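Local coordinates for sigma-C capsid protein (PDB 2VRS) that forms the trimeric avian reovirus fibre that attaches the virion to host cells and induces their apoptosis, here including its C-terminal receptor-binding domain, at residues Met83-Met88 and Ser136-Ile141; Trp87-Thr92 and Val129-Asp134; Gly120-Thr125 and Ala198-Leu203; Phe165-Ala170 and Phe190-Asp195. One frame throughout, in Å; residues are numbered along the deposited sequence.

Contact 1: residues Met83-Met88 and Ser136-Ile141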
loop_
_atom_site.group_PDB
_atom_site.type_symbol
_atom_site.label_atom_id
_atom_site.label_comp_id
_atom_site.label_asym_id
_atom_site.label_seq_id
_atom_site.Cartn_x
_atom_site.Cartn_y
_atom_site.Cartn_z
ATOM N N MET C 83 18.496 7.966 -7.815
ATOM C CA MET C 83 18.922 9.306 -8.232
ATOM C C MET C 83 20.189 9.737 -7.519
ATOM O O MET C 83 20.359 9.499 -6.329
ATOM C CB MET C 83 17.837 10.316 -7.921
ATOM C CG MET C 83 16.542 10.062 -8.594
ATOM S SD MET C 83 15.425 11.354 -8.003
ATOM C CE MET C 83 13.979 10.946 -8.904
ATOM N N GLN C 84 21.086 10.397 -8.245
ATOM C CA GLN C 84 22.350 10.869 -7.659
ATOM C C GLN C 84 22.470 12.352 -8.041
ATOM O O GLN C 84 22.394 12.717 -9.228
ATOM C CB GLN C 84 23.536 10.087 -8.224
ATOM C CG GLN C 84 23.432 8.596 -7.951
ATOM C CD GLN C 84 24.534 7.841 -8.638
ATOM O OE1 GLN C 84 24.284 6.940 -9.434
ATOM N NE2 GLN C 84 25.769 8.224 -8.354
ATOM N N PHE C 85 22.548 13.205 -7.029
ATOM C CA PHE C 85 22.734 14.641 -7.246
ATOM C C PHE C 85 23.479 15.308 -6.092
ATOM O O PHE C 85 23.755 14.685 -5.059
ATOM C CB PHE C 85 21.376 15.298 -7.516
ATOM C CG PHE C 85 20.323 14.996 -6.460
ATOM C CD1 PHE C 85 20.223 15.794 -5.320
ATOM C CD2 PHE C 85 19.423 13.938 -6.629
ATOM C CE1 PHE C 85 19.233 15.522 -4.349
ATOM C CE2 PHE C 85 18.422 13.660 -5.662
ATOM C CZ PHE C 85 18.341 14.448 -4.526
ATOM N N ARG C 86 23.792 16.589 -6.259
ATOM C CA ARG C 86 24.409 17.375 -5.206
ATOM C C ARG C 86 23.415 18.369 -4.608
ATOM O O ARG C 86 22.600 18.966 -5.326
ATOM C CB ARG C 86 25.661 18.082 -5.764
ATOM C CG ARG C 86 26.712 17.079 -6.283
ATOM C CD ARG C 86 27.510 16.500 -5.132
ATOM N NE ARG C 86 28.776 17.205 -4.914
ATOM C CZ ARG C 86 28.927 18.326 -4.202
ATOM N NH1 ARG C 86 27.882 18.916 -3.625
ATOM N NH2 ARG C 86 30.138 18.865 -4.071
ATOM N N TRP C 87 23.491 18.550 -3.299
ATOM C CA TRP C 87 22.506 19.418 -2.618
ATOM C C TRP C 87 23.247 20.323 -1.665
ATOM O O TRP C 87 23.991 19.837 -0.792
ATOM C CB TRP C 87 21.526 18.545 -1.812
ATOM C CG TRP C 87 20.202 19.148 -1.568
ATOM C CD1 TRP C 87 19.890 20.481 -1.531
ATOM C CD2 TRP C 87 18.984 18.435 -1.301
ATOM N NE1 TRP C 87 18.536 20.648 -1.259
ATOM C CE2 TRP C 87 17.960 19.402 -1.137
ATOM C CE3 TRP C 87 18.651 17.058 -1.213
ATOM C CZ2 TRP C 87 16.621 19.047 -0.885
ATOM C CZ3 TRP C 87 17.304 16.701 -0.952
ATOM C CH2 TRP C 87 16.310 17.688 -0.809
ATOM N N MET C 88 23.089 21.639 -1.829
ATOM C CA MET C 88 23.726 22.545 -0.877
ATOM C C MET C 88 22.755 22.724 0.269
ATOM O O MET C 88 21.652 23.252 0.093
ATOM C CB MET C 88 24.087 23.897 -1.519
ATOM C CG MET C 88 24.979 24.743 -0.602
ATOM S SD MET C 88 24.932 26.485 -1.092
ATOM C CE MET C 88 23.185 26.912 -0.899
ATOM N N SER C 136 15.293 23.858 -4.407
ATOM C CA SER C 136 15.972 24.874 -5.236
ATOM C C SER C 136 17.485 24.906 -5.136
ATOM O O SER C 136 18.135 25.430 -6.047
ATOM C CB SER C 136 15.422 26.268 -4.930
ATOM O OG SER C 136 14.106 26.328 -5.432
ATOM N N ASP C 137 18.035 24.321 -4.065
ATOM C CA ASP C 137 19.478 24.244 -3.826
ATOM C C ASP C 137 20.170 22.965 -4.371
ATOM O O ASP C 137 21.373 22.763 -4.173
ATOM C CB ASP C 137 19.785 24.438 -2.339
ATOM C CG ASP C 137 19.460 25.833 -1.869
ATOM O OD1 ASP C 137 19.755 26.788 -2.627
ATOM O OD2 ASP C 137 18.921 25.986 -0.762
ATOM N N ILE C 138 19.413 22.128 -5.060
ATOM C CA ILE C 138 19.976 20.946 -5.697
ATOM C C ILE C 138 20.704 21.486 -6.939
ATOM O O ILE C 138 20.135 22.309 -7.652
ATOM C CB ILE C 138 18.898 19.923 -6.105
ATOM C CG1 ILE C 138 18.359 19.184 -4.851
ATOM C CG2 ILE C 138 19.520 18.860 -7.069
ATOM C CD1 ILE C 138 17.057 18.371 -5.108
ATOM N N THR C 139 21.929 21.032 -7.181
ATOM C CA THR C 139 22.777 21.641 -8.211
ATOM C C THR C 139 22.275 21.464 -9.648
ATOM O O THR C 139 22.356 22.406 -10.471
ATOM C CB THR C 139 24.234 21.180 -8.032
ATOM O OG1 THR C 139 24.718 21.788 -6.829
ATOM C CG2 THR C 139 25.091 21.642 -9.181
ATOM N N HIS C 140 21.767 20.282 -9.948
ATOM C CA HIS C 140 21.219 20.010 -11.272
ATOM C C HIS C 140 19.966 19.159 -11.019
ATOM O O HIS C 140 20.051 17.942 -10.845
ATOM C CB HIS C 140 22.270 19.273 -12.110
ATOM C CG HIS C 140 21.922 19.189 -13.562
ATOM N ND1 HIS C 140 21.602 17.997 -14.179
ATOM C CD2 HIS C 140 21.828 20.143 -14.511
ATOM C CE1 HIS C 140 21.317 18.226 -15.448
ATOM N NE2 HIS C 140 21.418 19.523 -15.665
ATOM N N ILE C 141 18.830 19.838 -10.941
ATOM C CA ILE C 141 17.547 19.256 -10.544
ATOM C C ILE C 141 17.238 17.978 -11.336
ATOM O O ILE C 141 17.329 17.985 -12.557
ATOM C CB ILE C 141 16.389 20.294 -10.749
ATOM C CG1 ILE C 141 16.717 21.660 -10.103
ATOM C CG2 ILE C 141 15.065 19.744 -10.234
ATOM C CD1 ILE C 141 16.233 21.860 -8.649
HETATM O O HOH W 1 23.323 17.709 -8.815
HETATM O O HOH W 2 18.974 23.896 0.788
#
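I138 fills the angle between the side chains of F85 and W87 on the neighbouring strand. Its CG1 sits over one face of the indole, 3.6 Å from the centroid of the five-membered ring of W87 and only 6° off the ring normal, a CH-pi contact. CG2 and CD1 of the same isoleucine meet the phenyl ring, with CG2 3.6 Å from F85 CD1 and the terminal methyl against F85 CE1. The first torsion, chi1 of -74°, sets CG1 beside the backbone N and CG2 anti to it. Two backbone bonds flank the plug: T139 N gives its proton to R86 O at 2.9 Å, and M88 N donates almost straight to D137 O at 3.1 Å.

Toward solvent the packing thins. T139 OG1 merely lies beside R86 CB at 4.0 Å, and a water accepts from R86 N at 2.8 Å and, weakly, from H140 N. At the other end D137 CB leans on M88 O, whereas D137 OD2 makes a salt bridge with R90 NE, and a second water lies between D137 OD2 and M88 O. With just one bridged pair, W87 with I138, the loop after strand 128-134 is laid along the edge of strand 81-92, an isolated beta bridge on the beta-barrel of the C-terminal domain.

Contact 2: residues Trp87-Thr92 and Val129-Asp134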
loop_
_atom_site.group_PDB
_atom_site.type_symbol
_atom_site.label_atom_id
_atom_site.label_comp_id
_atom_site.label_asym_id
_atom_site.label_seq_id
_atom_site.Cartn_x
_atom_site.Cartn_y
_atom_site.Cartn_z
ATOM N N TRP C 87 23.491 18.550 -3.299
ATOM C CA TRP C 87 22.506 19.418 -2.618
ATOM C C TRP C 87 23.247 20.323 -1.665
ATOM O O TRP C 87 23.991 19.837 -0.792
ATOM C CB TRP C 87 21.526 18.545 -1.812
ATOM C CG TRP C 87 20.202 19.148 -1.568
ATOM C CD1 TRP C 87 19.890 20.481 -1.531
ATOM C CD2 TRP C 87 18.984 18.435 -1.301
ATOM N NE1 TRP C 87 18.536 20.648 -1.259
ATOM C CE2 TRP C 87 17.960 19.402 -1.137
ATOM C CE3 TRP C 87 18.651 17.058 -1.213
ATOM C CZ2 TRP C 87 16.621 19.047 -0.885
ATOM C CZ3 TRP C 87 17.304 16.701 -0.952
ATOM C CH2 TRP C 87 16.310 17.688 -0.809
ATOM N N MET C 88 23.089 21.639 -1.829
ATOM C CA MET C 88 23.726 22.545 -0.877
ATOM C C MET C 88 22.755 22.724 0.269
ATOM O O MET C 88 21.652 23.252 0.093
ATOM C CB MET C 88 24.087 23.897 -1.519
ATOM C CG MET C 88 24.979 24.743 -0.602
ATOM S SD MET C 88 24.932 26.485 -1.092
ATOM C CE MET C 88 23.185 26.912 -0.899
ATOM N N ALA C 89 23.129 22.226 1.437
ATOM C CA ALA C 89 22.284 22.371 2.586
ATOM C C ALA C 89 22.669 23.662 3.316
ATOM O O ALA C 89 23.850 24.001 3.420
ATOM C CB ALA C 89 22.500 21.202 3.526
ATOM N N ARG C 90 21.686 24.320 3.922
ATOM C CA ARG C 90 21.949 25.612 4.532
ATOM C C ARG C 90 21.848 25.591 6.019
ATOM O O ARG C 90 20.796 25.274 6.567
ATOM C CB ARG C 90 20.962 26.640 3.967
ATOM C CG ARG C 90 21.175 26.871 2.474
ATOM C CD ARG C 90 20.058 27.813 2.043
ATOM N NE ARG C 90 20.125 28.116 0.640
ATOM C CZ ARG C 90 20.797 29.136 0.133
ATOM N NH1 ARG C 90 21.492 29.955 0.926
ATOM N NH2 ARG C 90 20.780 29.318 -1.180
ATOM N N GLY C 91 22.948 25.937 6.685
ATOM C CA GLY C 91 22.940 26.063 8.140
ATOM C C GLY C 91 22.160 27.294 8.542
ATOM O O GLY C 91 22.292 28.351 7.912
ATOM N N THR C 92 21.325 27.150 9.565
ATOM C CA THR C 92 20.780 28.279 10.311
ATOM C C THR C 92 20.798 27.916 11.800
ATOM O O THR C 92 21.173 26.799 12.185
ATOM C CB THR C 92 19.325 28.587 9.913
ATOM O OG1 THR C 92 18.491 27.484 10.252
ATOM C CG2 THR C 92 19.204 28.885 8.414
ATOM N N VAL C 129 22.210 22.632 15.878
ATOM C CA VAL C 129 22.225 23.347 14.615
ATOM C C VAL C 129 21.029 22.887 13.773
ATOM O O VAL C 129 20.566 21.739 13.921
ATOM C CB VAL C 129 23.547 23.111 13.851
ATOM C CG1 VAL C 129 23.724 21.620 13.478
ATOM C CG2 VAL C 129 23.655 23.992 12.609
ATOM N N LEU C 130 20.542 23.798 12.922
ATOM C CA LEU C 130 19.506 23.498 11.953
ATOM C C LEU C 130 20.123 23.485 10.558
ATOM O O LEU C 130 20.975 24.319 10.231
ATOM C CB LEU C 130 18.375 24.528 12.043
ATOM C CG LEU C 130 17.270 24.258 13.062
ATOM C CD1 LEU C 130 17.712 24.098 14.527
ATOM C CD2 LEU C 130 16.180 25.337 12.929
ATOM N N LEU C 131 19.687 22.544 9.740
ATOM C CA LEU C 131 20.230 22.384 8.360
ATOM C C LEU C 131 19.058 22.210 7.431
ATOM O O LEU C 131 18.256 21.296 7.581
ATOM C CB LEU C 131 21.127 21.154 8.291
ATOM C CG LEU C 131 22.126 21.087 7.144
ATOM C CD1 LEU C 131 23.053 22.348 7.183
ATOM C CD2 LEU C 131 22.997 19.789 7.192
ATOM N N THR C 132 18.979 23.109 6.465
ATOM C CA THR C 132 17.837 23.213 5.574
ATOM C C THR C 132 18.130 22.609 4.189
ATOM O O THR C 132 19.205 22.816 3.610
ATOM C CB THR C 132 17.330 24.697 5.539
ATOM O OG1 THR C 132 16.779 25.013 6.821
ATOM C CG2 THR C 132 16.234 24.862 4.447
ATOM N N PHE C 133 17.146 21.865 3.658
ATOM C CA PHE C 133 17.237 21.148 2.368
ATOM C C PHE C 133 16.047 21.617 1.519
ATOM O O PHE C 133 14.957 21.097 1.597
ATOM C CB PHE C 133 17.156 19.630 2.600
ATOM C CG PHE C 133 18.385 19.080 3.248
ATOM C CD1 PHE C 133 19.444 18.648 2.454
ATOM C CD2 PHE C 133 18.495 19.068 4.646
ATOM C CE1 PHE C 133 20.621 18.150 3.050
ATOM C CE2 PHE C 133 19.705 18.595 5.281
ATOM C CZ PHE C 133 20.745 18.126 4.478
ATOM N N ASP C 134 16.306 22.619 0.703
ATOM C CA ASP C 134 15.303 23.207 -0.201
ATOM C C ASP C 134 15.584 22.672 -1.585
ATOM O O ASP C 134 16.741 22.699 -2.019
ATOM C CB ASP C 134 15.585 24.720 -0.174
ATOM C CG ASP C 134 14.659 25.536 -1.057
ATOM O OD1 ASP C 134 14.040 25.023 -2.007
ATOM O OD2 ASP C 134 14.607 26.765 -0.783
HETATM O O HOH W 2 18.974 23.896 0.788
HETATM O O HOH W 3 18.716 25.524 8.562
#
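F133 packs between W87 and A89, the apolar centre of an antiparallel strand pair in the beta-barrel of the C-terminal domain. Its ring turns an edge to the face of the indole, a T-shaped pair with centroids 5.3 Å apart and planes at 86°, and F133 CD1 stands over the centre of the tryptophan ring system. The methylene of F133 adds a CH-pi contact above the six-membered ring, with CB 3.6 Å from W87 CZ2. A89 CB sits over one face of the phenylalanine ring, toward the rim and 3.9 Å from the centroid, and also meets L131 CG at 3.6 Å. In L131, CG is anti to the backbone N (chi1 -160°), and CD1 comes against the backbone at G91 N. On this side of the sheet G91, paired with L131 without hydrogen bonds between them, presents no side chain.

Outward from this core, the paired residues R90 with T132 and T92 with L130 exchange backbone hydrogen bonds in both directions. Their side chains occupy the opposite face, where R90 extends to a salt bridge with D137 and T132 OG1 meets T187. A water among them donates to R90 O and is hydrogen-bonded to T92 OG1 and T132 OG1. Nearer the tryptophan, a different water accepts from D134 N and also lies 2.8 Å from M88 O, joining the two strands. The indole itself ends in a polar contact: W87 NE1 donates to D134 O at 2.8 Å, bent to 143° at the hydrogen and approaching from above the carbonyl plane.

Contact 3: residues Gly120-Thr125 and Ala198-Leu203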
loop_
_atom_site.group_PDB
_atom_site.type_symbol
_atom_site.label_atom_id
_atom_site.label_comp_id
_atom_site.label_asym_id
_atom_site.label_seq_id
_atom_site.Cartn_x
_atom_site.Cartn_y
_atom_site.Cartn_z
ATOM N N GLY C 120 33.841 18.570 2.674
ATOM C CA GLY C 120 33.873 19.860 3.330
ATOM C C GLY C 120 33.230 19.801 4.697
ATOM O O GLY C 120 33.017 18.731 5.283
ATOM N N ASN C 121 32.916 20.970 5.225
ATOM C CA ASN C 121 32.601 21.055 6.625
ATOM C C ASN C 121 31.606 22.150 6.874
ATOM O O ASN C 121 31.220 22.875 5.951
ATOM C CB ASN C 121 33.856 21.355 7.411
ATOM C CG ASN C 121 34.529 22.625 6.941
ATOM O OD1 ASN C 121 34.272 23.690 7.492
ATOM N ND2 ASN C 121 35.363 22.532 5.902
ATOM N N LEU C 122 31.189 22.232 8.127
ATOM C CA LEU C 122 30.189 23.200 8.523
ATOM C C LEU C 122 30.649 23.786 9.834
ATOM O O LEU C 122 30.955 23.062 10.788
ATOM C CB LEU C 122 28.838 22.471 8.675
ATOM C CG LEU C 122 27.569 23.286 8.819
ATOM C CD1 LEU C 122 27.166 23.883 7.489
ATOM C CD2 LEU C 122 26.446 22.372 9.364
ATOM N N THR C 123 30.763 25.112 9.885
ATOM C CA THR C 123 31.133 25.767 11.124
ATOM C C THR C 123 29.865 25.974 11.939
ATOM O O THR C 123 28.860 26.443 11.406
ATOM C CB THR C 123 31.787 27.136 10.839
ATOM O OG1 THR C 123 33.054 26.894 10.231
ATOM C CG2 THR C 123 31.966 27.928 12.138
ATOM N N VAL C 124 29.920 25.555 13.201
ATOM C CA VAL C 124 28.778 25.649 14.116
ATOM C C VAL C 124 29.197 26.530 15.271
ATOM O O VAL C 124 30.391 26.693 15.538
ATOM C CB VAL C 124 28.284 24.255 14.642
ATOM C CG1 VAL C 124 27.703 23.423 13.485
ATOM C CG2 VAL C 124 29.394 23.497 15.370
ATOM N N THR C 125 28.211 27.110 15.946
ATOM C CA THR C 125 28.489 28.022 17.057
ATOM C C THR C 125 27.763 27.662 18.340
ATOM O O THR C 125 27.947 28.319 19.357
ATOM C CB THR C 125 28.152 29.468 16.672
ATOM O OG1 THR C 125 26.772 29.559 16.320
ATOM C CG2 THR C 125 28.977 29.907 15.470
ATOM N N ALA C 198 33.112 25.812 16.421
ATOM C CA ALA C 198 33.743 24.538 16.136
ATOM C C ALA C 198 33.388 24.159 14.729
ATOM O O ALA C 198 32.555 24.804 14.090
ATOM C CB ALA C 198 33.263 23.477 17.099
ATOM N N ASN C 199 34.054 23.130 14.233
ATOM C CA ASN C 199 33.870 22.680 12.875
ATOM C C ASN C 199 33.506 21.207 12.918
ATOM O O ASN C 199 34.130 20.426 13.641
ATOM C CB ASN C 199 35.173 22.893 12.088
ATOM C CG ASN C 199 34.998 22.717 10.601
ATOM O OD1 ASN C 199 35.521 21.764 10.015
ATOM N ND2 ASN C 199 34.255 23.636 9.974
ATOM N N ILE C 200 32.461 20.853 12.174
ATOM C CA ILE C 200 32.105 19.456 11.964
ATOM C C ILE C 200 32.260 19.105 10.480
ATOM O O ILE C 200 32.028 19.929 9.593
ATOM C CB ILE C 200 30.667 19.134 12.549
ATOM C CG1 ILE C 200 29.575 19.816 11.718
ATOM C CG2 ILE C 200 30.580 19.521 14.043
ATOM C CD1 ILE C 200 28.138 19.395 12.066
ATOM N N ARG C 201 32.707 17.892 10.199
ATOM C CA ARG C 201 32.944 17.507 8.817
ATOM C C ARG C 201 32.502 16.075 8.645
ATOM O O ARG C 201 32.067 15.435 9.615
ATOM C CB ARG C 201 34.438 17.672 8.456
ATOM C CG ARG C 201 35.358 16.773 9.300
ATOM C CD ARG C 201 36.846 16.886 8.920
ATOM N NE ARG C 201 37.688 16.219 9.915
ATOM C CZ ARG C 201 38.206 15.010 9.792
ATOM N NH1 ARG C 201 37.996 14.296 8.685
ATOM N NH2 ARG C 201 38.956 14.530 10.784
ATOM N N SER C 202 32.572 15.566 7.410
ATOM C CA SER C 202 32.154 14.175 7.116
ATOM C C SER C 202 30.720 13.931 7.610
ATOM O O SER C 202 30.425 12.909 8.267
ATOM C CB SER C 202 33.086 13.141 7.784
ATOM O OG SER C 202 34.428 13.320 7.327
ATOM N N LEU C 203 29.855 14.893 7.324
ATOM C CA LEU C 203 28.459 14.797 7.765
ATOM C C LEU C 203 27.739 13.777 6.904
ATOM O O LEU C 203 27.900 13.767 5.676
ATOM C CB LEU C 203 27.771 16.177 7.652
ATOM C CG LEU C 203 26.272 16.295 7.968
ATOM C CD1 LEU C 203 25.920 16.057 9.479
ATOM C CD2 LEU C 203 25.792 17.700 7.498
#
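N121 and N199 meet at about a right angle, their amide planes turned 64° against each other. N199 ND2 points a proton at N121 OD1, but the modelled separation of 2.5 Å is implausibly short for such a hydrogen bond, and its strength is doubtful. N199 has CG anti to its backbone N (chi1 -168°), and its amide end inclines toward strand 121-124. The CB of N121 lies close to I200 O as well as to N199 OD1. T123, with N199 a non-hydrogen-bonded pair, belongs to the same face of the sheet.

The other face is apolar. There L122 CB lies 4.1 Å from I200 CG1, V124 CG2 is 4.2 Å from A198 CB, and V124 CG1 faces I200 CD1 at 4.3 Å. I200 packs on F165 of the neighbouring strand 159-167, and L122 meets L131 of strand 128-134. Between the two faces runs the antiparallel backbone ladder. L122 N donates to I200 O at 2.9 Å, nearly along the C=O axis, and I200 N returns a bond to L122 O; V124 and A198 bond reciprocally in the same way.

This strand pair of the C-terminal barrel thus has two chemically distinct sides: four direct backbone bonds join the strands, with apolar packing on one face and, on the other, the side-chain contact between N199 ND2 and N121 OD1.

Contact 4: residues Phe165-Ala170 and Phe190-Asp195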
loop_
_atom_site.group_PDB
_atom_site.type_symbol
_atom_site.label_atom_id
_atom_site.label_comp_id
_atom_site.label_asym_id
_atom_site.label_seq_id
_atom_site.Cartn_x
_atom_site.Cartn_y
_atom_site.Cartn_z
ATOM N N PHE C 165 28.762 12.745 12.211
ATOM C CA PHE C 165 29.811 13.638 11.687
ATOM C C PHE C 165 31.036 13.467 12.563
ATOM O O PHE C 165 30.957 12.915 13.687
ATOM C CB PHE C 165 29.331 15.097 11.728
ATOM C CG PHE C 165 28.760 15.522 13.066
ATOM C CD1 PHE C 165 29.596 15.973 14.103
ATOM C CD2 PHE C 165 27.389 15.441 13.303
ATOM C CE1 PHE C 165 29.071 16.339 15.355
ATOM C CE2 PHE C 165 26.858 15.813 14.536
ATOM C CZ PHE C 165 27.691 16.271 15.567
ATOM N N THR C 166 32.145 14.047 12.080
ATOM C CA THR C 166 33.381 14.082 12.852
ATOM C C THR C 166 33.542 15.490 13.459
ATOM O O THR C 166 33.348 16.504 12.762
ATOM C CB THR C 166 34.560 13.752 11.945
ATOM O OG1 THR C 166 34.369 12.441 11.409
ATOM C CG2 THR C 166 35.885 13.787 12.731
ATOM N N ARG C 167 33.876 15.524 14.750
ATOM C CA ARG C 167 34.199 16.742 15.495
ATOM C C ARG C 167 35.370 16.419 16.434
ATOM O O ARG C 167 35.278 15.492 17.253
ATOM C CB ARG C 167 33.010 17.209 16.328
ATOM C CG ARG C 167 33.271 18.468 17.161
ATOM C CD ARG C 167 32.097 18.790 18.061
ATOM N NE ARG C 167 32.387 19.945 18.913
ATOM C CZ ARG C 167 31.647 21.044 19.030
ATOM N NH1 ARG C 167 30.506 21.190 18.358
ATOM N NH2 ARG C 167 32.045 22.006 19.853
ATOM N N ASP C 168 36.458 17.167 16.279
ATOM C CA ASP C 168 37.716 16.914 17.008
ATOM C C ASP C 168 38.148 15.463 16.876
ATOM O O ASP C 168 38.295 14.746 17.875
ATOM C CB ASP C 168 37.571 17.285 18.492
ATOM C CG ASP C 168 37.148 18.733 18.699
ATOM O OD1 ASP C 168 37.537 19.614 17.891
ATOM O OD2 ASP C 168 36.426 18.988 19.691
ATOM N N SER C 169 38.298 15.020 15.633
ATOM C CA SER C 169 38.788 13.674 15.335
ATOM C C SER C 169 38.041 12.523 16.051
ATOM O O SER C 169 38.598 11.445 16.241
ATOM C CB SER C 169 40.313 13.606 15.579
ATOM O OG SER C 169 41.003 14.592 14.805
ATOM N N ALA C 170 36.779 12.748 16.427
ATOM C CA ALA C 170 35.910 11.675 16.942
ATOM C C ALA C 170 34.557 11.756 16.220
ATOM O O ALA C 170 34.060 12.869 16.024
ATOM C CB ALA C 170 35.703 11.832 18.441
ATOM N N PHE C 190 19.781 18.985 14.919
ATOM C CA PHE C 190 20.618 17.979 15.561
ATOM C C PHE C 190 21.709 18.549 16.466
ATOM O O PHE C 190 22.137 19.698 16.281
ATOM C CB PHE C 190 21.181 16.996 14.504
ATOM C CG PHE C 190 22.073 17.631 13.458
ATOM C CD1 PHE C 190 21.556 18.089 12.249
ATOM C CD2 PHE C 190 23.470 17.710 13.661
ATOM C CE1 PHE C 190 22.399 18.650 11.277
ATOM C CE2 PHE C 190 24.299 18.290 12.699
ATOM C CZ PHE C 190 23.772 18.737 11.505
ATOM N N PRO C 191 22.129 17.759 17.479
ATOM C CA PRO C 191 23.215 18.159 18.359
ATOM C C PRO C 191 24.504 18.247 17.568
ATOM O O PRO C 191 24.728 17.442 16.641
ATOM C CB PRO C 191 23.325 16.977 19.355
ATOM C CG PRO C 191 22.044 16.252 19.245
ATOM C CD PRO C 191 21.610 16.410 17.831
ATOM N N THR C 192 25.351 19.203 17.944
ATOM C CA THR C 192 26.650 19.405 17.303
ATOM C C THR C 192 27.826 18.716 18.015
ATOM O O THR C 192 28.957 18.738 17.493
ATOM C CB THR C 192 26.992 20.893 17.249
ATOM O OG1 THR C 192 27.085 21.385 18.599
ATOM C CG2 THR C 192 25.948 21.678 16.434
ATOM N N GLY C 193 27.566 18.111 19.176
ATOM C CA GLY C 193 28.589 17.342 19.897
ATOM C C GLY C 193 29.461 18.178 20.828
ATOM O O GLY C 193 30.505 17.705 21.282
ATOM N N GLY C 194 29.048 19.416 21.093
ATOM C CA GLY C 194 29.748 20.315 22.013
ATOM C C GLY C 194 29.145 21.709 22.076
ATOM O O GLY C 194 27.981 21.912 21.735
ATOM N N ASP C 195 29.939 22.674 22.526
ATOM C CA ASP C 195 29.510 24.067 22.623
ATOM C C ASP C 195 30.513 24.975 21.935
ATOM O O ASP C 195 31.628 24.545 21.606
ATOM C CB ASP C 195 29.332 24.480 24.095
ATOM C CG ASP C 195 28.210 23.717 24.790
ATOM O OD1 ASP C 195 27.031 24.101 24.626
ATOM O OD2 ASP C 195 28.506 22.743 25.520
#
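T192 O is met by R167 NH1, R167 CD and F165 CE1, of which only the first makes a hydrogen bond. R167 NH1 donates to it at 3.0 Å, from above the carbonyl plane and bent to 147° at the hydrogen, while R167 CD lies 3.2 Å from the same oxygen. F165 CE1 also lies 3.2 Å from T192 O. R167 reaches this place with CG anti to its backbone N (chi1 179°) and a chain extended through to NE.

The guanidinium then lies flat against the glycine-rich loop. G194 CA stands 3.5 Å above the plane and over its centre, and G193 C is over the same group nearer the rim. D195 O, in the plane at the edge, takes a weak bond from R167 NH2 at 3.1 Å. This is the end of the beta-barrel of the C-terminal domain, where strand 159-167 turns back through a type I' beta turn, R167 to A170, and the chain leaves strand 185-191 in a loop. A bound zinc ion lies close to G193, and H172 and Y174 on the strand beyond the turn contribute to a zinc site.

Deeper in, F165 and F190 are set obliquely, with F165 CE2 4.0 Å from F190 CD2. P191 O lies at the edge of the F165 ring, near its plane; buried here, it has no hydrogen-bonding partner in the model. The hydroxyl of T192 turns to S126 O.

How the contacts relate
All four contacts belong to the C-terminal barrel. Contact 2, with its aromatic centre, and the aliphatic face of contact 3 are core, whereas contact 1 has an exposed loop on one side and contact 4 lies in loops at the barrel end. Contacts 1 and 2 both use strand 81-92 and share W87 and M88; the salt bridge from D137 to R90 ties them together. Contacts 2 and 3 are regular ladders, contact 1 has a single bridge, and contact 4 replaces the ladder with an arginine gripping loop carbonyls. L131 joins contacts 2 and 3 by packing on L122 and L203. F165 links contact 4 to I200 of contact 3; the centres of contacts 3 and 4 are about 8 Å apart.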